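Local coordinates for protein probable transcriptional regulator (PDB 2FBI) that regulates transcription as a MarR-family protein, probably binding DNA as a dimer through winged helix-turn-helix domains, at the interface of chains A and B. Coordinates in Å, arbitrary orientation; residue numbers count along the deposited sequence, not the author numbering. Chains: chain A/B, probable transcriptional regulator.

Contact 1 and contact 2 follow one after the other along the same subunit boundary, the centres of their C-alpha atoms about 11 Å apart. They share A:Phe122, the last residue of helix 98-122, whose side chain faces the C-terminal tail of chain B in contact 1 and its last helix, 124-138, in contact 2. Contact 1 thus takes the tail beyond that helix, and contact 2 the helix itself. Two-fold symmetry repeats both with the chains exchanged, as suits a MarR dimer, in which terminal helices of the two subunits interlock and set the spacing of the DNA-binding lobes.

Contact 1: the interface of chains A and B. Residues chain A 20, 23-24, 118, 121-122; chain B 139-142.
The C-terminal tail of chain B, residues 139-142, lies across chain A between the end of helix 10-22 with the loop after it and the last turns of helix 98-122. In MarR-family regulators such terminal segments build the dimerisation region, and here B:Ile140 fills the groove with both its side chain and its carbonyl. CG1 of B:Ile140 takes the crowded position between backbone N and carbonyl carbon (chi1 79°), which sends its two branches to different neighbours. The long branch ends in CD1, 3.7 Å from CE2 of A:Phe24 and also against CG2 of A:Ile118, whose side chain it crosses at about a right angle. The short branch, CG2, turns toward the ring atom CD1 of A:Phe122, 3.9 Å away. A:Ile118 also lays CG1 on one face of the A:Phe24 ring, toward the rim, and so backs the ring that receives the tail.

The carbonyl of B:Ile140 is gripped by A:Arg121. With CG anti to the backbone N (chi1 -173°) and the chain extended to NE, the arginine runs its CG past CB of B:Ile140 before NE reaches the carbonyl O at 2.6 Å. This bond is nearly straight (165° at H), lies in the guanidinium plane and uses a lone pair of the oxygen; NH2 adds a weak, bent bond to the same atom. The edge of the A:Phe24 ring also meets this oxygen in plane. Water 1, 2.9 Å from NH2 of A:Arg121, continues to O of the terminal carboxylate of B:Pro142, where the guanidinium charge may favour the anionic chain end. On the opposite flank, OG of A:Ser23, in the crowded position between its backbone N and carbonyl carbon, donates a hydrogen bond to a lone pair of the A:Ala20 carbonyl O, 2.7 Å away, which fixes the hydroxyl oxygen that CD of B:Pro142 packs against at 3.5 Å. CB of B:Lys141 rests beside CB of A:Ala20.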
loop_
_atom_site.group_PDB
_atom_site.type_symbol
_atom_site.label_atom_id
_atom_site.label_comp_id
_atom_site.label_asym_id
_atom_site.label_seq_id
_atom_site.Cartn_x
_atom_site.Cartn_y
_atom_site.Cartn_z
ATOM N N ALA A 20 10.134 1.990 -0.089
ATOM C CA ALA A 20 11.543 1.547 -0.185
ATOM C C ALA A 20 11.831 0.528 -1.320
ATOM O O ALA A 20 12.601 0.821 -2.226
ATOM C CB ALA A 20 12.022 1.062 1.143
ATOM N N SER A 23 11.283 1.850 -5.084
ATOM C CA SER A 23 12.280 2.649 -5.804
ATOM C C SER A 23 13.207 1.777 -6.682
ATOM O O SER A 23 13.750 2.238 -7.669
ATOM C CB SER A 23 13.067 3.570 -4.867
ATOM O OG SER A 23 13.387 2.936 -3.655
ATOM N N PHE A 24 13.327 0.488 -6.349
ATOM C CA PHE A 24 14.070 -0.454 -7.212
ATOM C C PHE A 24 13.355 -0.860 -8.488
ATOM O O PHE A 24 14.009 -1.273 -9.432
ATOM C CB PHE A 24 14.510 -1.647 -6.408
ATOM C CG PHE A 24 15.540 -1.306 -5.385
ATOM C CD1 PHE A 24 16.913 -1.442 -5.680
ATOM C CD2 PHE A 24 15.173 -0.838 -4.141
ATOM C CE1 PHE A 24 17.876 -1.128 -4.730
ATOM C CE2 PHE A 24 16.130 -0.521 -3.194
ATOM C CZ PHE A 24 17.490 -0.667 -3.502
ATOM N N ILE A 118 17.993 -5.887 -4.469
ATOM C CA ILE A 118 17.332 -5.888 -3.155
ATOM C C ILE A 118 17.934 -6.960 -2.244
ATOM O O ILE A 118 18.201 -6.731 -1.057
ATOM C CB ILE A 118 15.770 -6.048 -3.277
ATOM C CG1 ILE A 118 15.159 -4.762 -3.893
ATOM C CG2 ILE A 118 15.155 -6.435 -1.914
ATOM C CD1 ILE A 118 13.625 -4.751 -4.135
ATOM N N ARG A 121 21.461 -5.897 -0.999
ATOM C CA ARG A 121 21.418 -4.777 -0.101
ATOM C C ARG A 121 20.618 -5.081 1.145
ATOM O O ARG A 121 20.868 -4.487 2.185
ATOM C CB ARG A 121 20.848 -3.596 -0.860
ATOM C CG ARG A 121 20.852 -2.265 -0.173
ATOM C CD ARG A 121 20.467 -1.211 -1.217
ATOM N NE ARG A 121 20.171 0.079 -0.588
ATOM C CZ ARG A 121 21.090 0.980 -0.252
ATOM N NH1 ARG A 121 22.366 0.723 -0.481
ATOM N NH2 ARG A 121 20.720 2.115 0.322
ATOM N N PHE A 122 19.652 -6.002 1.055
ATOM C CA PHE A 122 18.823 -6.370 2.227
ATOM C C PHE A 122 19.312 -7.655 2.921
ATOM O O PHE A 122 19.279 -7.758 4.149
ATOM C CB PHE A 122 17.331 -6.483 1.824
ATOM C CG PHE A 122 16.376 -6.746 2.983
ATOM C CD1 PHE A 122 16.263 -5.844 4.044
ATOM C CD2 PHE A 122 15.549 -7.873 2.978
ATOM C CE1 PHE A 122 15.355 -6.067 5.088
ATOM C CE2 PHE A 122 14.636 -8.105 4.018
ATOM C CZ PHE A 122 14.538 -7.211 5.073
ATOM N N LYS B 139 15.319 0.862 5.267
ATOM C CA LYS B 139 16.675 1.409 5.271
ATOM C C LYS B 139 17.435 1.085 3.981
ATOM O O LYS B 139 18.534 1.620 3.745
ATOM C CB LYS B 139 17.423 0.961 6.529
ATOM C CG LYS B 139 16.701 1.333 7.815
ATOM C CD LYS B 139 17.619 1.929 8.852
ATOM C CE LYS B 139 17.289 1.475 10.292
ATOM N NZ LYS B 139 18.040 0.214 10.692
ATOM N N ILE B 140 16.850 0.251 3.119
ATOM C CA ILE B 140 17.469 -0.022 1.824
ATOM C C ILE B 140 17.164 1.037 0.798
ATOM O O ILE B 140 17.755 1.020 -0.276
ATOM C CB ILE B 140 17.221 -1.481 1.237
ATOM C CG1 ILE B 140 15.839 -1.632 0.591
ATOM C CG2 ILE B 140 17.543 -2.569 2.279
ATOM C CD1 ILE B 140 15.750 -2.865 -0.343
ATOM N N LYS B 141 16.253 1.951 1.107
ATOM C CA LYS B 141 15.929 3.029 0.163
ATOM C C LYS B 141 17.192 3.847 -0.145
ATOM O O LYS B 141 17.819 4.394 0.788
ATOM C CB LYS B 141 14.847 3.952 0.695
ATOM C CG LYS B 141 14.256 4.830 -0.386
ATOM C CD LYS B 141 12.974 5.508 0.090
ATOM C CE LYS B 141 12.408 6.387 -1.014
ATOM N NZ LYS B 141 11.033 6.885 -0.715
ATOM N N PRO B 142 17.551 3.914 -1.450
ATOM C CA PRO B 142 18.742 4.569 -2.020
ATOM C C PRO B 142 18.839 6.003 -1.501
ATOM O O PRO B 142 19.798 6.376 -0.789
ATOM C CB PRO B 142 18.455 4.569 -3.528
ATOM C CG PRO B 142 17.501 3.436 -3.750
ATOM C CD PRO B 142 16.714 3.274 -2.487
ATOM O OXT PRO B 142 17.900 6.793 -1.764
HETATM O O HOH W 1 21.629 4.816 0.514
#

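Contact 2: the interface of chains A and B. Residues chain A 122, 126, 129-130; chain B 133, 136-137.
At the apolar centre, the ring of A:Phe122 projects from the end of helix 98-122 against helix 124-138 of chain B, part of the dimerisation region expected of a MarR-type protein. Its CG stands anti to the backbone N (chi1 -175°), and the ring meets B:Leu137 and B:Leu133, one helical turn apart, each crossing it at about a right angle. Methyl CD1 of B:Leu137 sits over the middle of one face, 4.0 Å from the ring centroid, a CH-pi contact. The rim of the ring is pressed to the helix backbone: CE1 lies 3.6 Å from CA of B:Leu137, and CZ approaches both the carbonyl O and methyl CD2 of B:Leu133. The helix thus offers its main chain as well as its side chains to the aromatic group.

B:Leu137 also carries CG anti to its backbone N, toward chain A, and chi2 (58°) then parts its methyls between two partners. While CD1 covers the ring, CD2 meets CD2 of A:Leu130 at 3.6 Å, methyl to methyl, the two side chains crossing at about a right angle and joining helix 124-138 of chain A to its counterpart in chain B. B:Leu133 splits its branches in a similar way. Its CD1 lies 4.0 Å from CB of A:Gln129, and its CD2 packs 3.8 Å from CG of A:Lys126, so that B:Leu133 spans from the A:Phe122 ring at the end of helix 98-122 to helix 124-138 of chain A.

Outward from these methyls the contact becomes polar. A:Lys126 extends beyond CG, its aliphatic part crossing B:Leu133 obliquely and its terminal amino group, NZ, passing on to B:Glu136. The glutamate rests CB 3.8 Å from CE1 of A:Phe122 and bends at chi2, bringing its carboxylate to the lysine. In the resulting salt bridge, NZ of A:Lys126 donates a hydrogen bond to OE1 of B:Glu136 at 3.2 Å, approaching from above the carboxylate plane, 69° out of it.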
loop_
_atom_site.group_PDB
_atom_site.type_symbol
_atom_site.label_atom_id
_atom_site.label_comp_id
_atom_site.label_asym_id
_atom_site.label_seq_id
_atom_site.Cartn_x
_atom_site.Cartn_y
_atom_site.Cartn_z
ATOM N N PHE A 122 19.652 -6.002 1.055
ATOM C CA PHE A 122 18.823 -6.370 2.227
ATOM C C PHE A 122 19.312 -7.655 2.921
ATOM O O PHE A 122 19.279 -7.758 4.149
ATOM C CB PHE A 122 17.331 -6.483 1.824
ATOM C CG PHE A 122 16.376 -6.746 2.983
ATOM C CD1 PHE A 122 16.263 -5.844 4.044
ATOM C CD2 PHE A 122 15.549 -7.873 2.978
ATOM C CE1 PHE A 122 15.355 -6.067 5.088
ATOM C CE2 PHE A 122 14.636 -8.105 4.018
ATOM C CZ PHE A 122 14.538 -7.211 5.073
ATOM N N LYS A 126 17.331 -12.732 5.063
ATOM C CA LYS A 126 16.377 -11.713 5.531
ATOM C C LYS A 126 15.170 -11.472 4.585
ATOM O O LYS A 126 14.041 -11.224 5.051
ATOM C CB LYS A 126 17.088 -10.399 5.863
ATOM C CG LYS A 126 17.716 -10.380 7.257
ATOM C CD LYS A 126 18.372 -9.032 7.592
ATOM C CE LYS A 126 19.519 -9.215 8.586
ATOM N NZ LYS A 126 19.969 -7.953 9.311
ATOM N N GLN A 129 12.999 -14.663 5.186
ATOM C CA GLN A 129 12.199 -14.518 6.410
ATOM C C GLN A 129 11.082 -13.499 6.309
ATOM O O GLN A 129 10.024 -13.680 6.897
ATOM C CB GLN A 129 13.023 -14.163 7.643
ATOM C CG GLN A 129 14.087 -15.139 8.017
ATOM C CD GLN A 129 15.230 -14.440 8.723
ATOM O OE1 GLN A 129 16.309 -14.274 8.139
ATOM N NE2 GLN A 129 14.984 -13.963 9.953
ATOM N N LEU A 130 11.332 -12.391 5.618
ATOM C CA LEU A 130 10.326 -11.375 5.516
ATOM C C LEU A 130 9.088 -11.921 4.756
ATOM O O LEU A 130 7.958 -11.743 5.214
ATOM C CB LEU A 130 10.877 -10.101 4.818
ATOM C CG LEU A 130 9.784 -9.063 4.552
ATOM C CD1 LEU A 130 9.161 -8.629 5.908
ATOM C CD2 LEU A 130 10.306 -7.875 3.732
ATOM N N LEU B 133 12.134 -6.468 10.801
ATOM C CA LEU B 133 12.522 -6.674 9.401
ATOM C C LEU B 133 12.006 -5.576 8.454
ATOM O O LEU B 133 12.707 -5.143 7.525
ATOM C CB LEU B 133 12.102 -8.061 8.929
ATOM C CG LEU B 133 13.000 -9.254 9.288
ATOM C CD1 LEU B 133 12.228 -10.559 9.082
ATOM C CD2 LEU B 133 14.250 -9.276 8.417
ATOM N N GLU B 136 14.068 -2.539 8.834
ATOM C CA GLU B 136 15.299 -2.787 8.081
ATOM C C GLU B 136 15.122 -2.595 6.579
ATOM O O GLU B 136 16.015 -2.029 5.907
ATOM C CB GLU B 136 15.770 -4.219 8.341
ATOM C CG GLU B 136 17.180 -4.381 8.848
ATOM C CD GLU B 136 17.251 -5.417 9.975
ATOM O OE1 GLU B 136 17.130 -6.641 9.694
ATOM O OE2 GLU B 136 17.429 -5.002 11.149
ATOM N N LEU B 137 14.013 -3.105 6.029
ATOM C CA LEU B 137 13.730 -2.934 4.599
ATOM C C LEU B 137 13.620 -1.461 4.186
ATOM O O LEU B 137 13.962 -1.110 3.076
ATOM C CB LEU B 137 12.454 -3.699 4.157
ATOM C CG LEU B 137 12.136 -3.768 2.656
ATOM C CD1 LEU B 137 13.289 -4.413 1.865
ATOM C CD2 LEU B 137 10.874 -4.587 2.442
#